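PDB 1KUT: phosphoribosylaminoimidazole-succinocarboxamide synthase from Thermotoga maritima, which catalyses the ATP-dependent joining of L-aspartate to 5-amino-1-(5-phospho-D-ribosyl)imidazole-4-carboxylate, giving SAICAR in de novo purine biosynthesis. Local coordinates for residues K39-L50 with L214-R225; L72-F80 with G174-G184. One frame throughout, in Å; residues are numbered along the deposited sequence.

Interaction 1 (K39-L50 with L214-R225)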
loop_
_atom_site.group_PDB
_atom_site.type_symbol
_atom_site.label_atom_id
_atom_site.label_comp_id
_atom_site.label_asym_id
_atom_site.label_seq_id
_atom_site.Cartn_x
_atom_site.Cartn_y
_atom_site.Cartn_z
ATOM N N LYS B 39 -23.910 -2.521 -23.820
ATOM C CA LYS B 39 -23.032 -1.820 -22.897
ATOM C C LYS B 39 -21.564 -1.771 -23.409
ATOM O O LYS B 39 -20.830 -0.812 -23.138
ATOM C CB LYS B 39 -23.150 -2.504 -21.530
ATOM C CG LYS B 39 -22.238 -1.993 -20.432
ATOM C CD LYS B 39 -20.976 -2.814 -20.378
ATOM C CE LYS B 39 -20.194 -2.530 -19.121
ATOM N NZ LYS B 39 -18.944 -3.326 -19.117
ATOM N N GLY B 40 -21.154 -2.788 -24.168
ATOM C CA GLY B 40 -19.799 -2.822 -24.699
ATOM C C GLY B 40 -19.560 -1.726 -25.723
ATOM O O GLY B 40 -18.498 -1.100 -25.748
ATOM N N SER B 41 -20.558 -1.487 -26.570
ATOM C CA SER B 41 -20.485 -0.460 -27.608
ATOM C C SER B 41 -20.388 0.918 -26.974
ATOM O O SER B 41 -19.682 1.802 -27.460
ATOM C CB SER B 41 -21.737 -0.536 -28.477
ATOM O OG SER B 41 -22.038 -1.897 -28.770
ATOM N N ILE B 42 -21.115 1.086 -25.877
ATOM C CA ILE B 42 -21.148 2.338 -25.139
ATOM C C ILE B 42 -19.768 2.650 -24.568
ATOM O O ILE B 42 -19.252 3.747 -24.747
ATOM C CB ILE B 42 -22.208 2.255 -23.993
ATOM C CG1 ILE B 42 -23.594 2.568 -24.568
ATOM C CG2 ILE B 42 -21.847 3.183 -22.847
ATOM C CD1 ILE B 42 -24.725 2.478 -23.565
ATOM N N CYS B 43 -19.170 1.671 -23.898
ATOM C CA CYS B 43 -17.860 1.866 -23.290
ATOM C C CYS B 43 -16.753 2.035 -24.337
ATOM O O CYS B 43 -15.857 2.862 -24.175
ATOM C CB CYS B 43 -17.551 0.700 -22.339
ATOM S SG CYS B 43 -18.554 0.733 -20.786
ATOM N N ALA B 44 -16.829 1.268 -25.418
ATOM C CA ALA B 44 -15.836 1.365 -26.475
ATOM C C ALA B 44 -15.815 2.791 -26.994
ATOM O O ALA B 44 -14.755 3.408 -27.096
ATOM C CB ALA B 44 -16.165 0.388 -27.617
ATOM N N GLU B 45 -16.987 3.330 -27.305
ATOM C CA GLU B 45 -17.039 4.690 -27.827
ATOM C C GLU B 45 -16.653 5.794 -26.835
ATOM O O GLU B 45 -15.976 6.747 -27.215
ATOM C CB GLU B 45 -18.414 4.983 -28.420
ATOM C CG GLU B 45 -18.525 6.362 -29.019
ATOM C CD GLU B 45 -19.898 6.622 -29.609
ATOM O OE1 GLU B 45 -20.129 7.760 -30.090
ATOM O OE2 GLU B 45 -20.741 5.679 -29.593
ATOM N N THR B 46 -17.063 5.705 -25.573
ATOM C CA THR B 46 -16.664 6.771 -24.661
ATOM C C THR B 46 -15.152 6.659 -24.410
ATOM O O THR B 46 -14.481 7.657 -24.213
ATOM C CB THR B 46 -17.500 6.782 -23.333
ATOM O OG1 THR B 46 -16.771 6.180 -22.265
ATOM C CG2 THR B 46 -18.813 6.059 -23.528
ATOM N N THR B 47 -14.606 5.453 -24.469
ATOM C CA THR B 47 -13.160 5.289 -24.301
ATOM C C THR B 47 -12.443 6.009 -25.446
ATOM O O THR B 47 -11.521 6.790 -25.213
ATOM C CB THR B 47 -12.746 3.793 -24.338
ATOM O OG1 THR B 47 -13.310 3.118 -23.211
ATOM C CG2 THR B 47 -11.220 3.641 -24.297
ATOM N N ALA B 48 -12.888 5.752 -26.678
ATOM C CA ALA B 48 -12.307 6.351 -27.880
ATOM C C ALA B 48 -12.391 7.865 -27.923
ATOM O O ALA B 48 -11.500 8.535 -28.439
ATOM C CB ALA B 48 -12.960 5.774 -29.104
ATOM N N ILE B 49 -13.480 8.409 -27.404
ATOM C CA ILE B 49 -13.666 9.852 -27.339
ATOM C C ILE B 49 -12.688 10.425 -26.315
ATOM O O ILE B 49 -11.888 11.303 -26.614
ATOM C CB ILE B 49 -15.121 10.181 -26.912
ATOM C CG1 ILE B 49 -16.063 9.876 -28.079
ATOM C CG2 ILE B 49 -15.222 11.618 -26.408
ATOM C CD1 ILE B 49 -17.483 10.332 -27.855
ATOM N N LEU B 50 -12.752 9.922 -25.094
ATOM C CA LEU B 50 -11.852 10.391 -24.054
ATOM C C LEU B 50 -10.360 10.270 -24.452
ATOM O O LEU B 50 -9.614 11.244 -24.362
ATOM C CB LEU B 50 -12.136 9.631 -22.753
ATOM C CG LEU B 50 -13.195 10.168 -21.767
ATOM C CD1 LEU B 50 -13.992 11.332 -22.360
ATOM C CD2 LEU B 50 -14.106 9.027 -21.324
ATOM N N LEU B 214 -27.658 0.429 -17.259
ATOM C CA LEU B 214 -27.191 0.989 -18.518
ATOM C C LEU B 214 -27.431 2.486 -18.602
ATOM O O LEU B 214 -26.819 3.161 -19.426
ATOM C CB LEU B 214 -27.864 0.295 -19.711
ATOM C CG LEU B 214 -27.437 0.769 -21.114
ATOM C CD1 LEU B 214 -26.002 0.339 -21.405
ATOM C CD2 LEU B 214 -28.370 0.176 -22.161
ATOM N N LYS B 215 -28.297 3.024 -17.747
ATOM C CA LYS B 215 -28.586 4.454 -17.819
ATOM C C LYS B 215 -27.404 5.399 -17.575
ATOM O O LYS B 215 -27.233 6.382 -18.307
ATOM C CB LYS B 215 -29.736 4.825 -16.882
ATOM C CG LYS B 215 -30.163 6.271 -17.062
ATOM C CD LYS B 215 -31.633 6.473 -16.774
ATOM C CE LYS B 215 -32.091 7.820 -17.308
ATOM N NZ LYS B 215 -33.570 7.973 -17.217
ATOM N N LYS B 216 -26.595 5.124 -16.554
ATOM C CA LYS B 216 -25.450 5.990 -16.283
ATOM C C LYS B 216 -24.492 5.970 -17.469
ATOM O O LYS B 216 -23.920 7.006 -17.822
ATOM C CB LYS B 216 -24.702 5.562 -15.010
ATOM C CG LYS B 216 -23.769 4.363 -15.172
ATOM C CD LYS B 216 -22.900 4.161 -13.928
ATOM C CE LYS B 216 -21.995 2.931 -14.065
ATOM N NZ LYS B 216 -21.208 2.653 -12.816
ATOM N N TYR B 217 -24.324 4.796 -18.085
ATOM C CA TYR B 217 -23.439 4.658 -19.238
ATOM C C TYR B 217 -23.951 5.484 -20.408
ATOM O O TYR B 217 -23.182 6.203 -21.059
ATOM C CB TYR B 217 -23.325 3.193 -19.676
ATOM C CG TYR B 217 -22.660 2.298 -18.658
ATOM C CD1 TYR B 217 -23.368 1.817 -17.555
ATOM C CD2 TYR B 217 -21.312 1.942 -18.785
ATOM C CE1 TYR B 217 -22.754 1.000 -16.602
ATOM C CE2 TYR B 217 -20.682 1.130 -17.833
ATOM C CZ TYR B 217 -21.414 0.663 -16.746
ATOM O OH TYR B 217 -20.818 -0.138 -15.805
ATOM N N ARG B 218 -25.249 5.376 -20.684
ATOM C CA ARG B 218 -25.830 6.128 -21.779
ATOM C C ARG B 218 -25.603 7.610 -21.533
ATOM O O ARG B 218 -25.194 8.336 -22.441
ATOM C CB ARG B 218 -27.329 5.832 -21.913
ATOM C CG ARG B 218 -27.659 4.405 -22.375
ATOM C CD ARG B 218 -29.120 4.287 -22.810
ATOM N NE ARG B 218 -30.030 4.809 -21.788
ATOM C CZ ARG B 218 -30.609 4.082 -20.831
ATOM N NH1 ARG B 218 -30.392 2.772 -20.746
ATOM N NH2 ARG B 218 -31.395 4.678 -19.937
ATOM N N GLU B 219 -25.852 8.055 -20.300
ATOM C CA GLU B 219 -25.669 9.462 -19.941
ATOM C C GLU B 219 -24.215 9.906 -20.113
ATOM O O GLU B 219 -23.948 10.969 -20.675
ATOM C CB GLU B 219 -26.151 9.715 -18.498
ATOM C CG GLU B 219 -27.684 9.772 -18.359
ATOM C CD GLU B 219 -28.172 10.028 -16.927
ATOM O OE1 GLU B 219 -29.407 10.062 -16.711
ATOM O OE2 GLU B 219 -27.329 10.194 -16.018
ATOM N N VAL B 220 -23.271 9.099 -19.635
ATOM C CA VAL B 220 -21.850 9.445 -19.798
ATOM C C VAL B 220 -21.505 9.609 -21.282
ATOM O O VAL B 220 -20.927 10.622 -21.686
ATOM C CB VAL B 220 -20.918 8.366 -19.190
ATOM C CG1 VAL B 220 -19.464 8.666 -19.546
ATOM C CG2 VAL B 220 -21.083 8.337 -17.684
ATOM N N LEU B 221 -21.868 8.624 -22.096
ATOM C CA LEU B 221 -21.585 8.710 -23.524
ATOM C C LEU B 221 -22.121 10.001 -24.142
ATOM O O LEU B 221 -21.352 10.770 -24.730
ATOM C CB LEU B 221 -22.170 7.509 -24.281
ATOM C CG LEU B 221 -21.891 7.497 -25.795
ATOM C CD1 LEU B 221 -20.393 7.624 -26.052
ATOM C CD2 LEU B 221 -22.426 6.205 -26.424
ATOM N N GLU B 222 -23.429 10.243 -24.005
ATOM C CA GLU B 222 -24.044 11.447 -24.577
ATOM C C GLU B 222 -23.262 12.670 -24.136
ATOM O O GLU B 222 -23.014 13.594 -24.902
ATOM C CB GLU B 222 -25.491 11.588 -24.113
ATOM C CG GLU B 222 -26.316 10.312 -24.253
ATOM C CD GLU B 222 -27.762 10.481 -23.763
ATOM O OE1 GLU B 222 -27.965 10.934 -22.603
ATOM O OE2 GLU B 222 -28.689 10.154 -24.545
ATOM N N LEU B 223 -22.879 12.662 -22.874
ATOM C CA LEU B 223 -22.107 13.746 -22.299
ATOM C C LEU B 223 -20.789 13.910 -23.061
ATOM O O LEU B 223 -20.441 15.009 -23.485
ATOM C CB LEU B 223 -21.857 13.429 -20.830
ATOM C CG LEU B 223 -21.029 14.388 -19.996
ATOM C CD1 LEU B 223 -21.317 14.126 -18.538
ATOM C CD2 LEU B 223 -19.557 14.185 -20.299
ATOM N N CYS B 224 -20.063 12.810 -23.250
ATOM C CA CYS B 224 -18.798 12.866 -23.966
ATOM C C CYS B 224 -18.989 13.297 -25.415
ATOM O O CYS B 224 -18.183 14.060 -25.951
ATOM C CB CYS B 224 -18.088 11.510 -23.889
ATOM S SG CYS B 224 -17.459 11.135 -22.215
ATOM N N ARG B 225 -20.049 12.813 -26.054
ATOM C CA ARG B 225 -20.326 13.196 -27.438
ATOM C C ARG B 225 -20.554 14.705 -27.505
ATOM O O ARG B 225 -20.011 15.404 -28.372
ATOM C CB ARG B 225 -21.575 12.476 -27.951
ATOM C CG ARG B 225 -21.358 11.011 -28.296
ATOM C CD ARG B 225 -22.656 10.351 -28.740
ATOM N NE ARG B 225 -22.448 8.996 -29.244
ATOM C CZ ARG B 225 -23.432 8.158 -29.557
ATOM N NH1 ARG B 225 -24.691 8.540 -29.410
ATOM N NH2 ARG B 225 -23.165 6.945 -30.032
#

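Interaction 2 (L72-F80 with G174-G184)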
loop_
_atom_site.group_PDB
_atom_site.type_symbol
_atom_site.label_atom_id
_atom_site.label_comp_id
_atom_site.label_asym_id
_atom_site.label_seq_id
_atom_site.Cartn_x
_atom_site.Cartn_y
_atom_site.Cartn_z
ATOM N N LEU B 72 -11.885 -1.420 -30.677
ATOM C CA LEU B 72 -10.892 -0.353 -30.731
ATOM C C LEU B 72 -9.617 -0.885 -31.372
ATOM O O LEU B 72 -9.108 -1.943 -30.978
ATOM C CB LEU B 72 -10.559 0.141 -29.322
ATOM C CG LEU B 72 -10.989 1.544 -28.910
ATOM C CD1 LEU B 72 -12.433 1.779 -29.252
ATOM C CD2 LEU B 72 -10.754 1.710 -27.428
ATOM N N LYS B 73 -9.109 -0.182 -32.373
ATOM C CA LYS B 73 -7.871 -0.627 -32.975
ATOM C C LYS B 73 -6.793 0.009 -32.100
ATOM O O LYS B 73 -6.696 1.239 -31.994
ATOM C CB LYS B 73 -7.764 -0.146 -34.418
ATOM C CG LYS B 73 -6.540 -0.665 -35.162
ATOM C CD LYS B 73 -6.526 -0.038 -36.545
ATOM C CE LYS B 73 -5.125 0.092 -37.126
ATOM N NZ LYS B 73 -5.149 1.040 -38.304
ATOM N N VAL B 74 -5.996 -0.833 -31.460
ATOM C CA VAL B 74 -4.960 -0.343 -30.567
ATOM C C VAL B 74 -3.575 -0.822 -30.954
ATOM O O VAL B 74 -3.427 -1.777 -31.712
ATOM C CB VAL B 74 -5.225 -0.790 -29.118
ATOM C CG1 VAL B 74 -6.526 -0.184 -28.623
ATOM C CG2 VAL B 74 -5.292 -2.309 -29.046
ATOM N N ILE B 75 -2.568 -0.141 -30.423
ATOM C CA ILE B 75 -1.183 -0.510 -30.667
ATOM C C ILE B 75 -0.794 -1.467 -29.543
ATOM O O ILE B 75 -1.120 -1.237 -28.379
ATOM C CB ILE B 75 -0.229 0.704 -30.580
ATOM C CG1 ILE B 75 -0.319 1.320 -29.187
ATOM C CG2 ILE B 75 -0.580 1.735 -31.630
ATOM C CD1 ILE B 75 0.681 2.434 -28.940
ATOM N N PRO B 76 -0.100 -2.562 -29.877
ATOM C CA PRO B 76 0.288 -3.490 -28.812
ATOM C C PRO B 76 1.122 -2.819 -27.726
ATOM O O PRO B 76 1.882 -1.881 -27.986
ATOM C CB PRO B 76 1.066 -4.576 -29.557
ATOM C CG PRO B 76 1.502 -3.892 -30.837
ATOM C CD PRO B 76 0.309 -3.065 -31.196
ATOM N N LEU B 77 0.954 -3.295 -26.499
ATOM C CA LEU B 77 1.703 -2.762 -25.370
ATOM C C LEU B 77 2.070 -3.926 -24.485
ATOM O O LEU B 77 1.349 -4.914 -24.437
ATOM C CB LEU B 77 0.848 -1.794 -24.557
ATOM C CG LEU B 77 0.371 -0.465 -25.150
ATOM C CD1 LEU B 77 -0.586 0.192 -24.153
ATOM C CD2 LEU B 77 1.550 0.453 -25.426
ATOM N N LYS B 78 3.207 -3.837 -23.812
ATOM C CA LYS B 78 3.555 -4.889 -22.871
ATOM C C LYS B 78 3.029 -4.295 -21.556
ATOM O O LYS B 78 3.687 -3.469 -20.920
ATOM C CB LYS B 78 5.070 -5.120 -22.796
ATOM C CG LYS B 78 5.408 -6.474 -22.147
ATOM C CD LYS B 78 6.914 -6.710 -21.978
ATOM C CE LYS B 78 7.176 -8.133 -21.470
ATOM N NZ LYS B 78 6.383 -8.428 -20.233
HETATM N N MSE B 79 1.819 -4.701 -21.179
HETATM C CA MSE B 79 1.160 -4.182 -19.982
HETATM C C MSE B 79 1.847 -4.463 -18.643
HETATM O O MSE B 79 2.538 -5.473 -18.479
HETATM C CB MSE B 79 -0.274 -4.717 -19.929
HETATM C CG MSE B 79 -1.149 -4.318 -21.126
HETATM SE SE MSE B 79 -1.374 -2.386 -21.338
HETATM C CE MSE B 79 -2.232 -2.012 -19.637
ATOM N N PHE B 80 1.674 -3.544 -17.697
ATOM C CA PHE B 80 2.201 -3.727 -16.350
ATOM C C PHE B 80 1.055 -4.385 -15.578
ATOM O O PHE B 80 -0.105 -4.006 -15.750
ATOM C CB PHE B 80 2.525 -2.393 -15.678
ATOM C CG PHE B 80 3.755 -1.707 -16.217
ATOM C CD1 PHE B 80 3.701 -0.959 -17.380
ATOM C CD2 PHE B 80 4.963 -1.779 -15.528
ATOM C CE1 PHE B 80 4.836 -0.286 -17.844
ATOM C CE2 PHE B 80 6.097 -1.108 -15.990
ATOM C CZ PHE B 80 6.027 -0.363 -17.145
ATOM N N GLY B 174 1.280 0.520 -20.091
ATOM C CA GLY B 174 2.112 -0.486 -20.719
ATOM C C GLY B 174 3.256 0.173 -21.460
ATOM O O GLY B 174 3.353 1.402 -21.514
ATOM N N LEU B 175 4.134 -0.649 -22.024
ATOM C CA LEU B 175 5.279 -0.145 -22.777
ATOM C C LEU B 175 5.079 -0.464 -24.250
ATOM O O LEU B 175 4.763 -1.598 -24.601
ATOM C CB LEU B 175 6.572 -0.804 -22.271
ATOM C CG LEU B 175 7.414 -0.160 -21.153
ATOM C CD1 LEU B 175 6.662 0.941 -20.453
ATOM C CD2 LEU B 175 7.837 -1.233 -20.163
ATOM N N ASP B 176 5.228 0.531 -25.117
ATOM C CA ASP B 176 5.087 0.260 -26.545
ATOM C C ASP B 176 6.400 -0.349 -27.058
ATOM O O ASP B 176 7.229 -0.776 -26.258
ATOM C CB ASP B 176 4.733 1.534 -27.332
ATOM C CG ASP B 176 5.671 2.692 -27.043
ATOM O OD1 ASP B 176 6.871 2.457 -26.769
ATOM O OD2 ASP B 176 5.204 3.853 -27.110
ATOM N N LYS B 177 6.587 -0.389 -28.374
ATOM C CA LYS B 177 7.796 -0.969 -28.978
ATOM C C LYS B 177 9.065 -0.190 -28.679
ATOM O O LYS B 177 10.167 -0.681 -28.931
ATOM C CB LYS B 177 7.655 -1.047 -30.488
ATOM C CG LYS B 177 6.360 -1.619 -30.987
ATOM C CD LYS B 177 6.254 -1.368 -32.481
ATOM C CE LYS B 177 6.486 0.109 -32.813
ATOM N NZ LYS B 177 6.410 0.386 -34.284
ATOM N N ASP B 178 8.915 1.029 -28.172
ATOM C CA ASP B 178 10.069 1.858 -27.837
ATOM C C ASP B 178 10.283 2.056 -26.339
ATOM O O ASP B 178 11.126 2.855 -25.933
ATOM C CB ASP B 178 9.960 3.229 -28.507
ATOM C CG ASP B 178 10.247 3.168 -29.993
ATOM O OD1 ASP B 178 9.343 2.762 -30.762
ATOM O OD2 ASP B 178 11.393 3.512 -30.379
ATOM N N GLY B 179 9.516 1.336 -25.521
ATOM C CA GLY B 179 9.660 1.454 -24.079
ATOM C C GLY B 179 8.934 2.635 -23.461
ATOM O O GLY B 179 9.139 2.954 -22.286
ATOM N N ASN B 180 8.088 3.305 -24.235
ATOM C CA ASN B 180 7.357 4.432 -23.684
ATOM C C ASN B 180 6.209 3.925 -22.819
ATOM O O ASN B 180 5.625 2.875 -23.100
ATOM C CB ASN B 180 6.800 5.316 -24.810
ATOM C CG ASN B 180 7.868 6.186 -25.462
ATOM O OD1 ASN B 180 8.382 7.122 -24.845
ATOM N ND2 ASN B 180 8.204 5.879 -26.711
ATOM N N VAL B 181 5.919 4.652 -21.745
ATOM C CA VAL B 181 4.805 4.310 -20.876
ATOM C C VAL B 181 3.584 4.832 -21.645
ATOM O O VAL B 181 3.549 5.993 -22.080
ATOM C CB VAL B 181 4.943 4.998 -19.478
ATOM C CG1 VAL B 181 3.651 4.879 -18.682
ATOM C CG2 VAL B 181 6.080 4.333 -18.697
ATOM N N VAL B 182 2.605 3.953 -21.846
ATOM C CA VAL B 182 1.397 4.292 -22.593
ATOM C C VAL B 182 0.146 3.837 -21.843
ATOM O O VAL B 182 0.134 2.760 -21.234
ATOM C CB VAL B 182 1.405 3.598 -23.968
ATOM C CG1 VAL B 182 0.192 4.010 -24.780
ATOM C CG2 VAL B 182 2.699 3.937 -24.711
ATOM N N LEU B 183 -0.898 4.662 -21.897
ATOM C CA LEU B 183 -2.162 4.354 -21.253
ATOM C C LEU B 183 -2.855 3.261 -22.059
ATOM O O LEU B 183 -3.090 3.407 -23.253
ATOM C CB LEU B 183 -3.059 5.598 -21.205
ATOM C CG LEU B 183 -4.418 5.351 -20.523
ATOM C CD1 LEU B 183 -4.233 5.351 -19.007
ATOM C CD2 LEU B 183 -5.421 6.420 -20.930
ATOM N N GLY B 184 -3.159 2.148 -21.405
ATOM C CA GLY B 184 -3.850 1.073 -22.086
ATOM C C GLY B 184 -5.266 1.006 -21.553
ATOM O O GLY B 184 -5.869 2.027 -21.211
HETATM O O HOH W 1 3.877 -0.814 -29.458
#

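Interaction 1 (K39-L50 with L214-R225)
The ring of Tyr217 takes Lys39 CG over one face, offset toward the rim and 4.3 Å above the ring plane. At its edge sit Ile42 CG2 and the sulfur of Cys43. Cys43 SG lies 4.7 Å from the Tyr217 ring centroid, a sulfur-aromatic contact made at the rim. A second flat group is the guanidinium of Arg225. Leu221 CD2 lies over one of its faces, toward the rim, and the carboxylate of Glu45 meets it at the edge. Arg225 grips Glu45 side-on in a salt bridge, with one nitrogen for each oxygen. Arg225 NE bonds Glu45 OE1 at 2.8 Å, from above the carboxylate plane. Arg225 NH2 reaches Glu45 OE2 at the same length, on the syn side. The two planes are turned 44° apart, so the pairing is not coplanar. Glu45 gets there fully extended, its CG opposite the backbone N (chi1 -178°).

Helices 39-55 and 214-229 run roughly parallel here. Their segment axes come within 9.5 Å and cross at 31°, with knobs-into-holes packing in both directions. Ile42 is a knob among Leu214, Tyr217, Arg218 and Leu221. Its CG2 meets Tyr217 CB at 3.5 Å, while its CD1 turns to Leu214 and Arg218 CG. Leu221 answers as a knob among Ile42, Glu45, Thr46 and Ile49. Toward the C-terminal ends, Ile49 CG2 rests on Cys224 CB at 3.8 Å, and Leu50 CD1 touches Cys224 SG at 3.5 Å. Helix 138-160 closes over this end, with Phe159 on Cys224 and Leu155 and Phe158 on Leu50. At the other end, Asp190 forms a salt bridge with Lys39 NZ and a hydrogen bond with Tyr217 OH.

Interaction 2 (L72-F80 with G174-G184)
Two backbone hydrogen bonds join Lys78 and Leu175, an antiparallel hydrogen-bonded pair. Lys78 N donates to Leu175 O at 2.8 Å, nearly straight at 166°. Leu175 N returns a bond of 3.1 Å to Lys78 O, from well above that carbonyl's plane. Met79, a selenomethionine, forms the next, non-hydrogen-bonded pair with Gly174. The two strands belong to the six-stranded antiparallel sheet. Beyond them, the 164-175 strand turns back through a beta hairpin to strand 181-183.

Apolar contacts lie beside this pairing. Leu77 CD2 presses on Val182 CB at 3.5 Å, the two side chains crossing at about a right angle. Phe80 brings its ring edge to Leu175: Phe80 CE1 is 3.4 Å from Leu175 CD1. The same edge borders Gly174, with Phe80 CD1 3.7 Å from Gly174 CA. Met79 SE lies 4.0 Å from Gly174 CA. Gln140 and Met144 of helix 138-160 pack against Phe80.

One water bridges the segments, donating to Pro76 O and accepting a weak bond from Lys177 N.

Polar side-chain bonds hold the hairpin turn. Asp176 to Gly179 is a type I turn. With chi1 at 52°, Asp176 CG lies between the backbone N and the carbonyl carbon, and OD1 accepts from Asp178 N in an Asx turn. Asn180 N donates to the same oxygen from the opposite face of the carboxylate.

The two segments are thus joined by backbone bonds, apolar contacts and one water, with no direct polar side-chain bond between them, while the Asp176 carboxylate braces the turn from within its own segment.

In the fold
The two contacts lie about 23 Å apart, centre to centre, and meet through Leu72. Leu72 CD1 is 3.6 Å from Ala44 O, and Leu72 CD2 is 3.7 Å from Thr47 CG2. Strand 71-74 of the five-stranded sheet therefore packs on the side of helix 39-55 that bears Ala44 and Thr47, whereas helix 214-229 takes the side with Ile42 and Glu45. From Pro76 the chain passes into the six-stranded sheet of interaction 2. Helix 138-160 touches both contacts, near Leu50 and Cys224 in interaction 1 and near Phe80 and Leu175 in interaction 2. In sequence, both segments of interaction 2 fall between those of interaction 1.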